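Long-range contact in L-asparaginase 1 (Escherichia coli, PDB 6NXC), which hydrolyses L-asparagine to L-aspartate and ammonium as an allosterically activated cytoplasmic homotetramer: residues 222-234 with 325-337. The protein carries 1 engineered substitution. Numbering follows the deposited sequence.
Sequences LIVHPITPQPIGV and TLTKLHYLLSQEL
The imidazole of H330 meets T228 O at its edge and I232 CD1 over one face. Its ND1 gives a nearly straight hydrogen bond (3.0 Å) to T228 O, which lies in the ring plane, while I232 CD1 makes a CH-pi contact, 3.8 Å from the ring centroid. The in-plane bond and the methyl over a face would together restrain rotation of the ring. An alanine in place of H330 would probably leave T228 O without this donor and open a gap beneath I232. I227 CG2 packs against H330 CB at 3.5 Å, and the Q230 chain runs antiparallel alongside the H330 side chain, its amide plane turned 62° from the ring and its amide carbon against L333 CB.

S334 OG donates to H330 O, four residues back (2.6 Å), and accepts from T228 N at 3.0 Å; a weak bond from Q230 NE2 adds a third partner, and Q230 OE1 is hydrogen-bonded to K255 NZ. A bend about the CB-CG bond of Q335 (chi2 -31°) brings its amide back toward Y331 O, where NE2 bridges Y331 O and P226 O, the latter 2.9 Å away and in the amide plane, while OE1 takes a weak bond from H225 ND1. The edge of Y331 points at the H225 face in an offset edge-to-face pair, planes 77° apart.

The extended linker between strand 223-224 and strand 232-236, which leads from the N-terminal into the C-terminal domain, is thus fastened along helix 322-333 and the residues just after it. W88 meets H330 edge-to-face, helix 114-124 packs on I227 and Y331, and helix 339-346 packs against L329.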
# COMPACT_ATOMS: atom_id res chain seq x y z
N LEU B 222 -38.98 -7.40 -1.04
CA LEU B 222 -37.83 -8.08 -1.67
C LEU B 222 -38.38 -8.95 -2.78
O LEU B 222 -39.35 -9.71 -2.53
CB LEU B 222 -37.11 -8.92 -0.61
CG LEU B 222 -35.91 -9.74 -1.10
CD1 LEU B 222 -34.79 -8.81 -1.47
CD2 LEU B 222 -35.49 -10.72 -0.01
N ILE B 223 -37.70 -8.97 -3.93
CA ILE B 223 -38.02 -9.86 -5.06
C ILE B 223 -36.79 -10.69 -5.39
O ILE B 223 -35.72 -10.10 -5.50
CB ILE B 223 -38.56 -9.07 -6.26
CG1 ILE B 223 -39.95 -8.51 -5.91
CG2 ILE B 223 -38.59 -9.97 -7.49
CD1 ILE B 223 -40.44 -7.41 -6.86
N VAL B 224 -36.92 -12.01 -5.40
CA VAL B 224 -35.74 -12.84 -5.75
C VAL B 224 -35.79 -13.26 -7.23
O VAL B 224 -36.77 -13.89 -7.65
CB VAL B 224 -35.57 -14.03 -4.83
CG1 VAL B 224 -34.35 -14.79 -5.37
CG2 VAL B 224 -35.40 -13.59 -3.37
N HIS B 225 -34.85 -12.78 -8.06
CA HIS B 225 -34.80 -13.17 -9.49
C HIS B 225 -34.11 -14.51 -9.51
O HIS B 225 -33.11 -14.73 -8.80
CB HIS B 225 -34.00 -12.20 -10.33
CG HIS B 225 -34.70 -10.91 -10.50
ND1 HIS B 225 -35.73 -10.72 -11.39
CD2 HIS B 225 -34.48 -9.70 -9.92
CE1 HIS B 225 -36.19 -9.48 -11.27
NE2 HIS B 225 -35.42 -8.83 -10.40
N PRO B 226 -34.65 -15.48 -10.29
CA PRO B 226 -33.98 -16.78 -10.36
C PRO B 226 -32.59 -16.66 -11.00
O PRO B 226 -32.38 -15.91 -11.86
CB PRO B 226 -34.95 -17.61 -11.27
CG PRO B 226 -35.51 -16.51 -12.19
CD PRO B 226 -35.76 -15.33 -11.23
N ILE B 227 -31.67 -17.51 -10.57
CA ILE B 227 -30.38 -17.70 -11.28
C ILE B 227 -30.31 -19.19 -11.48
O ILE B 227 -30.46 -20.02 -10.49
CB ILE B 227 -29.07 -17.18 -10.66
CG1 ILE B 227 -28.76 -15.70 -10.84
CG2 ILE B 227 -27.88 -17.89 -11.31
CD1 ILE B 227 -27.37 -15.29 -10.30
N THR B 228 -30.20 -19.59 -12.73
CA THR B 228 -30.08 -21.01 -13.09
C THR B 228 -28.67 -21.28 -13.63
O THR B 228 -27.97 -20.35 -14.11
CB THR B 228 -31.14 -21.45 -14.11
OG1 THR B 228 -30.86 -20.73 -15.30
CG2 THR B 228 -32.58 -21.17 -13.75
N PRO B 229 -28.28 -22.57 -13.65
CA PRO B 229 -27.12 -22.99 -14.45
C PRO B 229 -27.24 -22.58 -15.93
O PRO B 229 -28.29 -22.55 -16.57
CB PRO B 229 -27.04 -24.49 -14.32
CG PRO B 229 -28.00 -24.87 -13.28
CD PRO B 229 -29.00 -23.74 -13.13
N GLN B 230 -26.13 -22.09 -16.44
CA GLN B 230 -26.07 -21.57 -17.82
C GLN B 230 -24.70 -21.93 -18.32
O GLN B 230 -23.75 -21.73 -17.54
CB GLN B 230 -26.18 -20.05 -17.84
CG GLN B 230 -27.49 -19.52 -17.28
CD GLN B 230 -28.65 -19.79 -18.21
OE1 GLN B 230 -28.46 -20.17 -19.38
NE2 GLN B 230 -29.84 -19.51 -17.71
N PRO B 231 -24.53 -22.46 -19.56
CA PRO B 231 -23.18 -22.81 -20.03
C PRO B 231 -22.51 -21.49 -20.43
O PRO B 231 -22.80 -20.78 -21.47
CB PRO B 231 -23.46 -23.76 -21.20
CG PRO B 231 -24.80 -23.24 -21.75
CD PRO B 231 -25.60 -22.88 -20.51
N ILE B 232 -21.47 -21.18 -19.68
CA ILE B 232 -20.62 -19.96 -19.93
C ILE B 232 -19.17 -20.39 -19.92
O ILE B 232 -18.79 -21.07 -18.95
CB ILE B 232 -20.85 -18.90 -18.82
CG1 ILE B 232 -22.34 -18.56 -18.74
CG2 ILE B 232 -19.96 -17.66 -19.02
CD1 ILE B 232 -22.78 -17.70 -17.59
N GLY B 233 -18.44 -20.04 -20.95
CA GLY B 233 -17.00 -20.33 -21.06
C GLY B 233 -16.14 -19.13 -20.67
O GLY B 233 -16.59 -17.96 -20.85
N VAL B 234 -15.04 -19.42 -19.98
CA VAL B 234 -14.15 -18.36 -19.48
C VAL B 234 -12.80 -18.59 -20.19
O VAL B 234 -12.09 -19.53 -19.85
CB VAL B 234 -14.01 -18.41 -17.94
CG1 VAL B 234 -13.03 -17.37 -17.50
CG2 VAL B 234 -15.34 -18.15 -17.21
N THR B 325 -19.00 -10.40 -13.59
CA THR B 325 -19.43 -10.69 -14.99
C THR B 325 -20.12 -12.09 -15.12
O THR B 325 -21.20 -12.25 -15.77
CB THR B 325 -18.22 -10.60 -15.94
OG1 THR B 325 -17.75 -9.25 -15.79
CG2 THR B 325 -18.64 -10.87 -17.36
N LEU B 326 -19.53 -13.15 -14.55
CA LEU B 326 -20.07 -14.49 -14.54
C LEU B 326 -21.47 -14.44 -13.94
O LEU B 326 -22.41 -15.04 -14.55
CB LEU B 326 -19.13 -15.43 -13.78
CG LEU B 326 -19.61 -16.86 -13.84
CD1 LEU B 326 -19.36 -17.45 -15.22
CD2 LEU B 326 -19.07 -17.74 -12.75
N THR B 327 -21.60 -13.83 -12.72
CA THR B 327 -22.87 -13.91 -12.01
C THR B 327 -23.88 -13.03 -12.77
O THR B 327 -25.00 -13.38 -12.79
CB THR B 327 -22.69 -13.65 -10.52
OG1 THR B 327 -22.14 -12.34 -10.44
CG2 THR B 327 -21.78 -14.66 -9.91
N LYS B 328 -23.47 -11.89 -13.35
CA LYS B 328 -24.35 -10.98 -14.07
C LYS B 328 -24.92 -11.73 -15.30
O LYS B 328 -26.11 -11.58 -15.61
CB LYS B 328 -23.60 -9.75 -14.55
CG LYS B 328 -24.49 -8.57 -14.94
CD LYS B 328 -23.64 -7.35 -15.25
CE LYS B 328 -24.47 -6.18 -15.65
NZ LYS B 328 -23.63 -5.00 -15.91
N LEU B 329 -24.08 -12.53 -15.99
CA LEU B 329 -24.55 -13.30 -17.20
C LEU B 329 -25.55 -14.36 -16.73
O LEU B 329 -26.56 -14.49 -17.35
CB LEU B 329 -23.37 -13.95 -17.89
CG LEU B 329 -22.57 -12.94 -18.70
CD1 LEU B 329 -21.24 -13.54 -19.04
CD2 LEU B 329 -23.37 -12.59 -19.94
N HIS B 330 -25.25 -15.08 -15.65
CA HIS B 330 -26.17 -16.08 -15.03
C HIS B 330 -27.48 -15.41 -14.77
O HIS B 330 -28.58 -15.95 -15.17
CB HIS B 330 -25.67 -16.73 -13.76
CG HIS B 330 -24.74 -17.87 -14.06
ND1 HIS B 330 -25.21 -19.16 -14.21
CD2 HIS B 330 -23.41 -17.96 -14.12
CE1 HIS B 330 -24.18 -19.94 -14.45
NE2 HIS B 330 -23.08 -19.24 -14.36
N TYR B 331 -27.43 -14.19 -14.20
CA TYR B 331 -28.66 -13.48 -13.86
C TYR B 331 -29.45 -13.09 -15.13
O TYR B 331 -30.62 -13.45 -15.26
CB TYR B 331 -28.31 -12.25 -12.99
CG TYR B 331 -29.39 -11.21 -12.94
CD1 TYR B 331 -30.55 -11.43 -12.26
CD2 TYR B 331 -29.24 -10.01 -13.58
CE1 TYR B 331 -31.55 -10.47 -12.18
CE2 TYR B 331 -30.23 -9.06 -13.56
CZ TYR B 331 -31.41 -9.30 -12.87
OH TYR B 331 -32.33 -8.33 -12.90
N LEU B 332 -28.80 -12.45 -16.08
CA LEU B 332 -29.51 -11.92 -17.25
C LEU B 332 -29.98 -13.08 -18.15
O LEU B 332 -31.14 -12.96 -18.64
CB LEU B 332 -28.56 -10.98 -18.02
CG LEU B 332 -28.31 -9.64 -17.36
CD1 LEU B 332 -27.18 -8.96 -18.08
CD2 LEU B 332 -29.56 -8.74 -17.32
N LEU B 333 -29.20 -14.16 -18.36
CA LEU B 333 -29.66 -15.28 -19.23
C LEU B 333 -30.85 -15.98 -18.56
O LEU B 333 -31.56 -16.65 -19.27
CB LEU B 333 -28.55 -16.30 -19.41
CG LEU B 333 -27.32 -15.83 -20.19
CD1 LEU B 333 -26.15 -16.77 -20.13
CD2 LEU B 333 -27.73 -15.66 -21.60
N SER B 334 -30.96 -15.92 -17.25
CA SER B 334 -32.05 -16.61 -16.51
C SER B 334 -33.31 -15.74 -16.54
O SER B 334 -34.34 -16.23 -16.00
CB SER B 334 -31.63 -16.89 -15.06
OG SER B 334 -30.47 -17.71 -15.02
N GLN B 335 -33.24 -14.50 -17.03
CA GLN B 335 -34.42 -13.55 -16.98
C GLN B 335 -35.14 -13.62 -18.34
O GLN B 335 -34.71 -14.32 -19.27
CB GLN B 335 -34.08 -12.09 -16.62
CG GLN B 335 -33.43 -11.77 -15.26
CD GLN B 335 -33.84 -12.71 -14.13
OE1 GLN B 335 -34.98 -12.56 -13.67
NE2 GLN B 335 -32.96 -13.67 -13.67
N GLU B 336 -36.30 -12.97 -18.42
CA GLU B 336 -37.10 -12.95 -19.67
C GLU B 336 -36.57 -11.85 -20.60
O GLU B 336 -37.24 -10.86 -20.77
CB GLU B 336 -38.58 -12.75 -19.30
CG GLU B 336 -39.21 -14.02 -18.75
CD GLU B 336 -39.25 -15.25 -19.64
OE1 GLU B 336 -39.57 -16.33 -19.10
OE2 GLU B 336 -38.98 -15.16 -20.85
N LEU B 337 -35.38 -12.03 -21.16
CA LEU B 337 -34.73 -10.96 -21.95
C LEU B 337 -34.26 -11.57 -23.26
O LEU B 337 -33.68 -12.58 -23.20
CB LEU B 337 -33.53 -10.41 -21.16
CG LEU B 337 -33.90 -9.82 -19.81
CD1 LEU B 337 -32.67 -9.47 -19.01
CD2 LEU B 337 -34.84 -8.62 -19.94
O HOH W 1 -32.36 -19.80 -19.70